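Local atomic coordinates of CIR protein (Plasmodium chabaudi chabaudi, PDB entry 6ZYV), a protein that is of unknown function but belongs to the Cir/Yir/Bir family of Plasmodium variant antigens, the PIR proteins linked to infected red blood cells. Residues N148-I153 and K209-I214; Y90-L95 and G138-K143; P155-I160 and Q193-D198; Q186-E191 and N217-L222. The protein carries 5 engineered substitutions. All coordinates share one frame; numbering follows the deposited sequence.

Overall arrangement
The four contacts lie in one all-helical domain and mostly share helices. Contacts 1 and 2 both use helix 134-149; their centres are about 11 Å apart, and I214 CD1 packs on L93 CD2 at 3.9 Å. Contact 3 is nested inside the loop that contact 1 closes, its centre also about 11 Å away. Contacts 1 and 4 share helix 213-226, their segments alternate along the chain, and their centres are about 17 Å apart. Contacts 3 and 4, centred about 12 Å apart, share helix 181-198. Contacts 2 and 4, about 23 Å between centres, are the most distant pair. F157 bridges the middle, packing against I211 and I214 of contact 1 and L93 of contact 2.

Contact 1: N148-I153 and K209-I214; sequences NMNKAI and KQILPI. Engineered in segment 148-153: A152 (natural residue Ser).
I211 reaches across to N150 and I153, bringing a branched aliphatic side chain against an amide and a second isoleucine. From its CB two branches part. The CG2 methyl turns to the amide nitrogen of N150, with CG2 and ND2 3.8 Å apart. On the other branch CG1 lies between the backbone N and the carbonyl carbon (chi1 65°), and it too passes near ND2, at 4.1 Å. The branch ends in CD1, which touches two partners, N150 CG and I153 CD1, each at 3.8 Å. N150 and I211 approach from opposite directions, whereas the two isoleucines meet methyl to methyl.

N150, the first residue to leave helical geometry after helix 134-149, suits this place because its amide serves two purposes. ND2 donates to L146 O in that helix and to S207 O near the start of helix 206-211, while the flat face of the amide rests on the CD1 methyl of I211. M147, I154 and F157 also pack on I211. The chemistry implies that a buried asparagine can lie beside hydrocarbon here because backbone carbonyls outside the two segments satisfy its N-H groups.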
# COMPACT_ATOMS: atom_id res chain seq x y z
N ASN A 148 0.87 4.21 13.72
CA ASN A 148 0.47 4.98 14.89
C ASN A 148 1.50 6.04 15.25
O ASN A 148 1.12 7.13 15.61
CB ASN A 148 0.19 4.07 16.08
CG ASN A 148 -1.21 3.54 16.05
OD1 ASN A 148 -2.13 4.17 16.59
ND2 ASN A 148 -1.41 2.40 15.39
N MET A 149 2.79 5.72 15.13
CA MET A 149 3.86 6.68 15.42
C MET A 149 3.86 7.86 14.43
O MET A 149 4.28 8.96 14.78
CB MET A 149 5.24 5.99 15.36
CG MET A 149 5.54 5.04 16.52
SD MET A 149 5.16 5.63 18.18
CE MET A 149 5.61 4.15 19.19
N ASN A 150 3.38 7.63 13.21
CA ASN A 150 3.33 8.63 12.15
C ASN A 150 1.87 9.02 11.83
O ASN A 150 1.66 9.57 10.76
CB ASN A 150 3.94 8.01 10.86
CG ASN A 150 5.44 7.79 10.90
OD1 ASN A 150 6.23 8.73 10.94
ND2 ASN A 150 5.87 6.54 10.87
N LYS A 151 0.87 8.69 12.70
CA LYS A 151 -0.56 8.87 12.40
C LYS A 151 -0.92 10.25 11.85
O LYS A 151 -1.71 10.32 10.91
CB LYS A 151 -1.46 8.48 13.57
CG LYS A 151 -1.28 9.27 14.86
CD LYS A 151 -2.34 8.85 15.88
CE LYS A 151 -2.00 9.26 17.28
NZ LYS A 151 -1.09 8.27 17.92
N ALA A 152 -0.30 11.33 12.38
CA ALA A 152 -0.55 12.67 11.88
C ALA A 152 -0.16 12.90 10.40
O ALA A 152 -0.84 13.66 9.73
CB ALA A 152 0.12 13.71 12.76
N ILE A 153 0.89 12.21 9.88
CA ILE A 153 1.30 12.39 8.50
C ILE A 153 0.87 11.26 7.57
O ILE A 153 0.95 11.45 6.36
CB ILE A 153 2.82 12.69 8.32
CG1 ILE A 153 3.72 11.77 9.15
CG2 ILE A 153 3.17 14.12 8.67
CD1 ILE A 153 4.37 10.75 8.40
N LYS A 209 11.95 7.38 9.17
CA LYS A 209 12.99 6.60 8.47
C LYS A 209 12.52 5.21 8.05
O LYS A 209 13.06 4.64 7.08
CB LYS A 209 14.30 6.48 9.31
CG LYS A 209 15.22 7.74 9.39
CD LYS A 209 15.86 7.85 10.84
CE LYS A 209 17.37 7.71 11.04
NZ LYS A 209 17.78 7.85 12.48
N GLN A 210 11.54 4.64 8.77
CA GLN A 210 11.03 3.32 8.45
C GLN A 210 9.91 3.34 7.42
O GLN A 210 9.63 2.29 6.84
CB GLN A 210 10.59 2.56 9.70
CG GLN A 210 11.74 2.14 10.59
CD GLN A 210 11.42 0.87 11.35
OE1 GLN A 210 11.35 0.87 12.58
NE2 GLN A 210 11.21 -0.24 10.64
N ILE A 211 9.23 4.49 7.20
CA ILE A 211 8.20 4.54 6.13
C ILE A 211 8.79 5.16 4.84
O ILE A 211 8.37 4.80 3.75
CB ILE A 211 6.88 5.20 6.56
CG1 ILE A 211 7.07 6.68 6.91
CG2 ILE A 211 6.33 4.45 7.74
CD1 ILE A 211 5.78 7.45 7.14
N LEU A 212 9.79 6.05 4.98
CA LEU A 212 10.49 6.66 3.86
C LEU A 212 10.94 5.65 2.75
O LEU A 212 10.72 5.98 1.58
CB LEU A 212 11.68 7.48 4.38
CG LEU A 212 12.55 8.18 3.34
CD1 LEU A 212 11.73 9.08 2.43
CD2 LEU A 212 13.65 9.00 4.04
N PRO A 213 11.49 4.43 3.03
CA PRO A 213 11.88 3.52 1.92
C PRO A 213 10.81 3.22 0.87
O PRO A 213 11.16 2.92 -0.26
CB PRO A 213 12.32 2.25 2.65
CG PRO A 213 12.84 2.76 3.95
CD PRO A 213 11.87 3.86 4.33
N ILE A 214 9.53 3.32 1.20
CA ILE A 214 8.44 3.13 0.24
C ILE A 214 8.60 4.14 -0.93
O ILE A 214 8.52 3.77 -2.11
CB ILE A 214 7.08 3.35 0.97
CG1 ILE A 214 6.77 2.25 2.00
CG2 ILE A 214 5.94 3.54 -0.02
CD1 ILE A 214 5.71 2.67 3.04

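Contact 2: Y90-L95 and G138-K143; sequences YAILWL and GIVDKK
I92 packs into the side of helix 134-149 with its terminal methyl against K143 and V140. The close part is small, and its side-chain contacts are all aliphatic. I92 CD1 lies 3.7 Å from K143 CB, the stem of the lysine, and 3.9 Å from V140 CG1; it also rests 3.9 Å from V140 O, on the backbone of the facing helix. The other methyl of I92, CG2, comes to 4.1 Å from the same K143 CB, so the isoleucine straddles the base of the lysine. The two side chains cross at about a right angle. The backbones come near here, with the CA atoms of I92 and K143 6.7 Å apart, and only the I92 methyls and the lysine stem lie between them.

This is a helix-helix interface in the all-helical PIR ectodomain, where helix 81-101 runs through the core. Its other faces are taken by neighbouring helices: Y90 meets helix 8-20 and helix 55-71, and L93 meets helix 154-174. V140 is in turn backed by Y114 of helix 110-118.

On its looser side the contact gives way to charge and, at the neighbouring K142, to solvent. Lysine suits this margin at K143 because its stem is hydrocarbon and its end is charged. K143 lends its CB to the packed part, but the chain bends at its second torsion (chi2 -61°) and then runs on extended, away from I92, until NZ forms a salt bridge with D85, about two turns before I92 on helix 81-101.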
# COMPACT_ATOMS: atom_id res chain seq x y z
N TYR A 90 3.26 -2.26 2.76
CA TYR A 90 2.40 -1.67 1.72
C TYR A 90 0.94 -1.92 2.02
O TYR A 90 0.14 -0.99 1.89
CB TYR A 90 2.69 -2.24 0.33
CG TYR A 90 4.02 -1.87 -0.24
CD1 TYR A 90 4.46 -0.56 -0.22
CD2 TYR A 90 4.81 -2.81 -0.89
CE1 TYR A 90 5.68 -0.20 -0.77
CE2 TYR A 90 6.04 -2.47 -1.43
CZ TYR A 90 6.47 -1.17 -1.37
OH TYR A 90 7.66 -0.92 -1.98
N ALA A 91 0.59 -3.15 2.42
CA ALA A 91 -0.78 -3.55 2.71
C ALA A 91 -1.31 -2.83 3.94
O ALA A 91 -2.44 -2.37 3.94
CB ALA A 91 -0.84 -5.07 2.92
N ILE A 92 -0.47 -2.69 4.98
CA ILE A 92 -0.87 -2.00 6.21
C ILE A 92 -0.94 -0.48 6.02
O ILE A 92 -1.77 0.18 6.65
CB ILE A 92 0.03 -2.46 7.38
CG1 ILE A 92 -0.31 -3.94 7.71
CG2 ILE A 92 -0.11 -1.56 8.63
CD1 ILE A 92 0.66 -4.63 8.59
N LEU A 93 -0.18 0.07 5.07
CA LEU A 93 -0.27 1.48 4.69
C LEU A 93 -1.62 1.70 4.01
O LEU A 93 -2.31 2.66 4.32
CB LEU A 93 0.89 1.87 3.74
CG LEU A 93 0.86 3.30 3.21
CD1 LEU A 93 0.95 4.32 4.38
CD2 LEU A 93 1.98 3.53 2.15
N TRP A 94 -2.02 0.78 3.10
CA TRP A 94 -3.31 0.87 2.42
C TRP A 94 -4.43 0.74 3.45
O TRP A 94 -5.40 1.51 3.40
CB TRP A 94 -3.44 -0.23 1.34
CG TRP A 94 -4.81 -0.31 0.73
CD1 TRP A 94 -5.33 0.51 -0.24
CD2 TRP A 94 -5.88 -1.22 1.10
NE1 TRP A 94 -6.62 0.12 -0.54
CE2 TRP A 94 -6.97 -0.94 0.27
CE3 TRP A 94 -5.98 -2.29 2.01
CZ2 TRP A 94 -8.18 -1.69 0.35
CZ3 TRP A 94 -7.17 -2.99 2.11
CH2 TRP A 94 -8.26 -2.69 1.29
N LEU A 95 -4.30 -0.20 4.39
CA LEU A 95 -5.29 -0.42 5.43
C LEU A 95 -5.47 0.83 6.29
O LEU A 95 -6.60 1.19 6.60
CB LEU A 95 -4.91 -1.65 6.26
CG LEU A 95 -5.94 -2.08 7.32
CD1 LEU A 95 -7.30 -2.33 6.71
CD2 LEU A 95 -5.43 -3.29 8.12
N GLY A 138 5.24 -10.28 14.35
CA GLY A 138 6.14 -9.22 14.78
C GLY A 138 6.27 -8.15 13.72
O GLY A 138 6.29 -6.97 14.05
N ILE A 139 6.36 -8.56 12.45
CA ILE A 139 6.42 -7.65 11.30
C ILE A 139 5.13 -6.83 11.25
O ILE A 139 5.19 -5.61 11.15
CB ILE A 139 6.65 -8.45 9.98
CG1 ILE A 139 8.08 -9.01 9.93
CG2 ILE A 139 6.35 -7.59 8.75
CD1 ILE A 139 8.37 -9.93 8.69
N VAL A 140 3.96 -7.50 11.32
CA VAL A 140 2.66 -6.83 11.29
C VAL A 140 2.52 -5.84 12.44
O VAL A 140 2.10 -4.69 12.21
CB VAL A 140 1.51 -7.86 11.30
CG1 VAL A 140 0.17 -7.19 11.55
CG2 VAL A 140 1.49 -8.65 10.01
N ASP A 141 2.89 -6.26 13.66
CA ASP A 141 2.82 -5.40 14.83
C ASP A 141 3.71 -4.16 14.69
O ASP A 141 3.30 -3.08 15.12
CB ASP A 141 3.21 -6.17 16.10
CG ASP A 141 2.09 -7.00 16.67
OD1 ASP A 141 0.90 -6.67 16.40
OD2 ASP A 141 2.40 -7.99 17.40
N LYS A 142 4.92 -4.32 14.11
CA LYS A 142 5.83 -3.22 13.92
C LYS A 142 5.24 -2.25 12.92
O LYS A 142 5.31 -1.06 13.15
CB LYS A 142 7.20 -3.70 13.41
CG LYS A 142 8.40 -3.08 14.15
CD LYS A 142 8.46 -1.54 14.27
CE LYS A 142 9.22 -1.20 15.54
NZ LYS A 142 9.38 0.26 15.84
N LYS A 143 4.65 -2.75 11.82
CA LYS A 143 4.04 -1.90 10.80
C LYS A 143 2.85 -1.13 11.37
O LYS A 143 2.73 0.05 11.10
CB LYS A 143 3.69 -2.69 9.53
CG LYS A 143 4.87 -3.37 8.85
CD LYS A 143 5.97 -2.39 8.40
CE LYS A 143 7.17 -3.06 7.73
NZ LYS A 143 8.12 -2.07 7.10

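Contact 3: P155-I160 and Q193-D198; sequences PKFYDI and QKFLND
K156 meets F195 with the base of its side chain. Its CB lies 3.8 Å from F195 CE1, at the edge of the ring and near its plane, while the rest of the chain runs extended away from the contact; NZ has a weak hydrogen bond to N199. At F157 the backbone itself is reached, N standing 3.6 Å from F195 CE1. F157 CB is 3.9 Å from F195 CZ, and that CZ also lies at the edge of the F157 ring, so the two phenyl groups are not stacked face on face. The F157 ring turns instead toward I211 and I214, with CG anti to the backbone N (chi1 176°). One turn further on, I160 packs obliquely against the base of F195: its CD1 is 3.9 Å from F195 CB and its CG1 4.0 Å from F195 CG.

F195 thus fits between successive turns of helix 154-174, whose segment runs antiparallel to that of helix 181-198, at 169° with axes 10.7 Å apart. A long, flat residue suits that spacing. Y208 of helix 206-211 touches both phenylalanines. On the exposed side of helix 181-198, K194 NZ and D198 OD2 form a salt bridge at 3.0 Å, using the syn lone pair of the carboxylate. Between the two segments themselves the chemistry implies an apolar join that rests on shape, its one lysine giving only hydrocarbon to the interface.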
# COMPACT_ATOMS: atom_id res chain seq x y z
N PRO A 155 -2.03 9.96 6.29
CA PRO A 155 -2.92 10.28 5.15
C PRO A 155 -2.27 11.12 4.05
O PRO A 155 -2.44 10.82 2.88
CB PRO A 155 -4.09 11.02 5.81
CG PRO A 155 -4.10 10.53 7.21
CD PRO A 155 -2.64 10.40 7.57
N LYS A 156 -1.48 12.14 4.40
CA LYS A 156 -0.77 12.98 3.43
C LYS A 156 0.40 12.22 2.78
O LYS A 156 0.67 12.39 1.60
CB LYS A 156 -0.30 14.29 4.07
CG LYS A 156 -1.47 15.20 4.41
CD LYS A 156 -1.07 16.44 5.24
CE LYS A 156 -2.28 17.10 5.88
NZ LYS A 156 -1.94 18.34 6.66
N PHE A 157 1.06 11.34 3.54
CA PHE A 157 2.16 10.53 3.02
C PHE A 157 1.61 9.57 1.94
O PHE A 157 2.25 9.35 0.91
CB PHE A 157 2.83 9.76 4.18
CG PHE A 157 3.93 8.80 3.78
CD1 PHE A 157 5.25 9.22 3.72
CD2 PHE A 157 3.64 7.49 3.47
CE1 PHE A 157 6.26 8.33 3.36
CE2 PHE A 157 4.65 6.61 3.11
CZ PHE A 157 5.95 7.04 3.04
N TYR A 158 0.41 9.02 2.19
CA TYR A 158 -0.27 8.13 1.25
C TYR A 158 -0.60 8.84 -0.06
O TYR A 158 -0.50 8.24 -1.11
CB TYR A 158 -1.57 7.56 1.88
CG TYR A 158 -2.17 6.46 1.04
CD1 TYR A 158 -1.64 5.18 1.05
CD2 TYR A 158 -3.20 6.73 0.14
CE1 TYR A 158 -2.16 4.17 0.25
CE2 TYR A 158 -3.70 5.73 -0.69
CZ TYR A 158 -3.19 4.44 -0.63
OH TYR A 158 -3.67 3.43 -1.44
N ASP A 159 -0.98 10.13 -0.01
CA ASP A 159 -1.22 10.92 -1.22
C ASP A 159 0.07 11.04 -2.07
O ASP A 159 -0.00 10.97 -3.29
CB ASP A 159 -1.75 12.31 -0.86
CG ASP A 159 -3.23 12.27 -0.47
OD1 ASP A 159 -3.96 11.40 -0.99
OD2 ASP A 159 -3.65 13.11 0.35
N ILE A 160 1.24 11.18 -1.42
CA ILE A 160 2.52 11.19 -2.13
C ILE A 160 2.76 9.81 -2.78
O ILE A 160 3.16 9.75 -3.94
CB ILE A 160 3.67 11.57 -1.16
CG1 ILE A 160 3.39 12.93 -0.48
CG2 ILE A 160 5.01 11.56 -1.88
CD1 ILE A 160 3.28 14.10 -1.43
N GLN A 193 8.63 17.66 -1.51
CA GLN A 193 9.32 18.71 -0.76
C GLN A 193 8.30 19.56 -0.00
O GLN A 193 8.51 19.88 1.16
CB GLN A 193 10.15 19.60 -1.70
CG GLN A 193 10.92 20.72 -0.99
CD GLN A 193 11.99 20.17 -0.08
OE1 GLN A 193 13.07 19.77 -0.52
NE2 GLN A 193 11.73 20.14 1.23
N LYS A 194 7.15 19.86 -0.64
CA LYS A 194 6.06 20.61 -0.02
C LYS A 194 5.45 19.80 1.13
O LYS A 194 5.11 20.38 2.15
CB LYS A 194 5.00 21.00 -1.06
CG LYS A 194 3.92 21.90 -0.50
CD LYS A 194 3.09 22.59 -1.59
CE LYS A 194 1.98 23.44 -1.02
NZ LYS A 194 0.86 22.60 -0.53
N PHE A 195 5.34 18.48 0.98
CA PHE A 195 4.83 17.61 2.05
C PHE A 195 5.75 17.70 3.30
O PHE A 195 5.26 17.77 4.42
CB PHE A 195 4.68 16.17 1.53
CG PHE A 195 4.63 15.10 2.60
CD1 PHE A 195 3.46 14.86 3.31
CD2 PHE A 195 5.76 14.37 2.92
CE1 PHE A 195 3.44 13.92 4.32
CE2 PHE A 195 5.74 13.43 3.94
CZ PHE A 195 4.59 13.21 4.63
N LEU A 196 7.08 17.67 3.11
CA LEU A 196 8.04 17.75 4.20
C LEU A 196 7.95 19.10 4.91
O LEU A 196 7.96 19.15 6.14
CB LEU A 196 9.48 17.51 3.70
CG LEU A 196 9.76 16.13 3.08
CD1 LEU A 196 11.21 16.04 2.53
CD2 LEU A 196 9.49 15.02 4.08
N ASN A 197 7.86 20.19 4.12
CA ASN A 197 7.77 21.57 4.60
C ASN A 197 6.45 21.85 5.30
O ASN A 197 6.47 22.32 6.41
CB ASN A 197 8.01 22.57 3.46
CG ASN A 197 9.37 22.48 2.83
OD1 ASN A 197 10.22 21.70 3.25
ND2 ASN A 197 9.64 23.27 1.79
N ASP A 198 5.32 21.55 4.68
CA ASP A 198 4.01 21.81 5.25
C ASP A 198 3.76 21.05 6.54
O ASP A 198 3.10 21.56 7.44
CB ASP A 198 2.89 21.45 4.27
CG ASP A 198 2.75 22.35 3.05
OD1 ASP A 198 3.48 23.38 2.97
OD2 ASP A 198 1.91 22.03 2.18

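Contact 4: Q186-E191 and N217-L222; sequences QNFVDE and NGYDNL
Helix 181-198 and helix 213-226, a pair tied at one end by the C181-C226 disulfide, meet further along through F188 and V189 on one side and Y219 on the other. The two aromatic side chains slide past each other from opposite directions. Their planes are nearly parallel, at 20°, but the centroids are 5.4 Å apart, so the rings barely overlap and touch mainly through neighbouring carbons: F188 CD2 lies 3.5 Å from Y219 CD1, and F188 CE2 lies 3.6 Å from the same atom.

V189 packs against the outer part of the tyrosine. The V189 side chain crosses that of Y219 at about a right angle, and its CG1 comes 3.7 Å from Y219 CZ and 3.5 Å from Y219 OH. Within the helical bundle of this PIR ectodomain the two segments run in broadly opposite senses, and helix 154-174 supplies a third side, with I160, L164 and M167 packed on F188. Phenylalanine suits a position enclosed by so much hydrocarbon.

Tyrosine suits the facing position because its ring spans the distance to helix 181-198, where the nearest CA atoms, those of F188 and Y219, are still 9.1 Å apart, and its hydroxyl finds a backbone acceptor at the end. A trans first torsion (chi1 179°) extends the ring toward helix 181-198. There the hydroxyl is hydrogen-bonded to P235 O in the loop that also touches V189.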
# COMPACT_ATOMS: atom_id res chain seq x y z
N GLN A 186 9.69 15.70 -11.75
CA GLN A 186 9.95 17.03 -11.20
C GLN A 186 8.76 17.53 -10.39
O GLN A 186 8.96 18.08 -9.31
CB GLN A 186 10.33 18.04 -12.30
CG GLN A 186 10.94 19.36 -11.73
CD GLN A 186 12.35 19.28 -11.13
OE1 GLN A 186 13.34 19.01 -11.82
NE2 GLN A 186 12.47 19.51 -9.82
N ASN A 187 7.52 17.29 -10.87
CA ASN A 187 6.33 17.65 -10.10
C ASN A 187 6.25 16.80 -8.82
O ASN A 187 5.86 17.31 -7.78
CB ASN A 187 5.07 17.45 -10.93
CG ASN A 187 4.88 18.49 -12.02
OD1 ASN A 187 5.46 19.57 -11.97
ND2 ASN A 187 4.08 18.19 -13.01
N PHE A 188 6.60 15.52 -8.90
CA PHE A 188 6.60 14.61 -7.77
C PHE A 188 7.58 15.06 -6.66
O PHE A 188 7.19 15.12 -5.50
CB PHE A 188 6.91 13.18 -8.24
CG PHE A 188 7.07 12.20 -7.09
CD1 PHE A 188 5.96 11.71 -6.41
CD2 PHE A 188 8.33 11.83 -6.64
CE1 PHE A 188 6.11 10.86 -5.32
CE2 PHE A 188 8.48 11.01 -5.55
CZ PHE A 188 7.37 10.50 -4.91
N VAL A 189 8.84 15.38 -7.01
CA VAL A 189 9.82 15.82 -6.03
C VAL A 189 9.41 17.17 -5.40
O VAL A 189 9.60 17.35 -4.19
CB VAL A 189 11.29 15.80 -6.53
CG1 VAL A 189 11.69 14.42 -7.03
CG2 VAL A 189 11.61 16.89 -7.53
N ASP A 190 8.78 18.07 -6.18
CA ASP A 190 8.30 19.34 -5.64
C ASP A 190 7.13 19.10 -4.68
O ASP A 190 7.05 19.72 -3.63
CB ASP A 190 7.85 20.28 -6.77
CG ASP A 190 8.99 20.86 -7.61
OD1 ASP A 190 10.17 20.70 -7.22
OD2 ASP A 190 8.70 21.49 -8.65
N GLU A 191 6.22 18.18 -5.03
CA GLU A 191 5.07 17.82 -4.21
C GLU A 191 5.54 17.17 -2.89
O GLU A 191 4.99 17.45 -1.83
CB GLU A 191 4.16 16.85 -4.98
CG GLU A 191 2.87 16.53 -4.26
CD GLU A 191 2.03 15.41 -4.86
OE1 GLU A 191 2.47 14.82 -5.88
OE2 GLU A 191 0.95 15.11 -4.31
N ASN A 217 12.82 4.07 -2.36
CA ASN A 217 13.10 2.95 -3.25
C ASN A 217 12.17 3.02 -4.47
O ASN A 217 12.63 2.80 -5.59
CB ASN A 217 12.95 1.60 -2.54
CG ASN A 217 13.94 1.41 -1.42
OD1 ASN A 217 15.07 1.89 -1.46
ND2 ASN A 217 13.54 0.68 -0.39
N GLY A 218 10.90 3.37 -4.25
CA GLY A 218 9.93 3.48 -5.32
C GLY A 218 10.27 4.51 -6.39
O GLY A 218 10.15 4.22 -7.58
N TYR A 219 10.71 5.69 -5.97
CA TYR A 219 11.12 6.76 -6.87
C TYR A 219 12.43 6.37 -7.60
O TYR A 219 12.51 6.52 -8.81
CB TYR A 219 11.30 8.08 -6.11
CG TYR A 219 11.74 9.22 -6.99
CD1 TYR A 219 10.89 9.76 -7.95
CD2 TYR A 219 13.03 9.73 -6.91
CE1 TYR A 219 11.30 10.80 -8.78
CE2 TYR A 219 13.46 10.76 -7.75
CZ TYR A 219 12.59 11.28 -8.68
OH TYR A 219 13.02 12.28 -9.53
N ASP A 220 13.41 5.81 -6.88
CA ASP A 220 14.68 5.38 -7.48
C ASP A 220 14.43 4.34 -8.57
O ASP A 220 14.99 4.44 -9.66
CB ASP A 220 15.62 4.79 -6.41
CG ASP A 220 16.38 5.80 -5.57
OD1 ASP A 220 16.36 7.02 -5.91
OD2 ASP A 220 16.98 5.39 -4.53
N ASN A 221 13.53 3.37 -8.30
CA ASN A 221 13.23 2.36 -9.30
C ASN A 221 12.51 2.98 -10.49
O ASN A 221 12.82 2.64 -11.63
CB ASN A 221 12.45 1.18 -8.71
CG ASN A 221 12.08 0.17 -9.79
OD1 ASN A 221 12.91 -0.66 -10.20
ND2 ASN A 221 10.85 0.27 -10.34
N LEU A 222 11.56 3.89 -10.23
CA LEU A 222 10.81 4.52 -11.31
C LEU A 222 11.73 5.25 -12.34
O LEU A 222 11.62 5.02 -13.55
CB LEU A 222 9.75 5.46 -10.70
CG LEU A 222 8.69 6.12 -11.61
CD1 LEU A 222 9.19 7.44 -12.20
CD2 LEU A 222 8.12 5.16 -12.66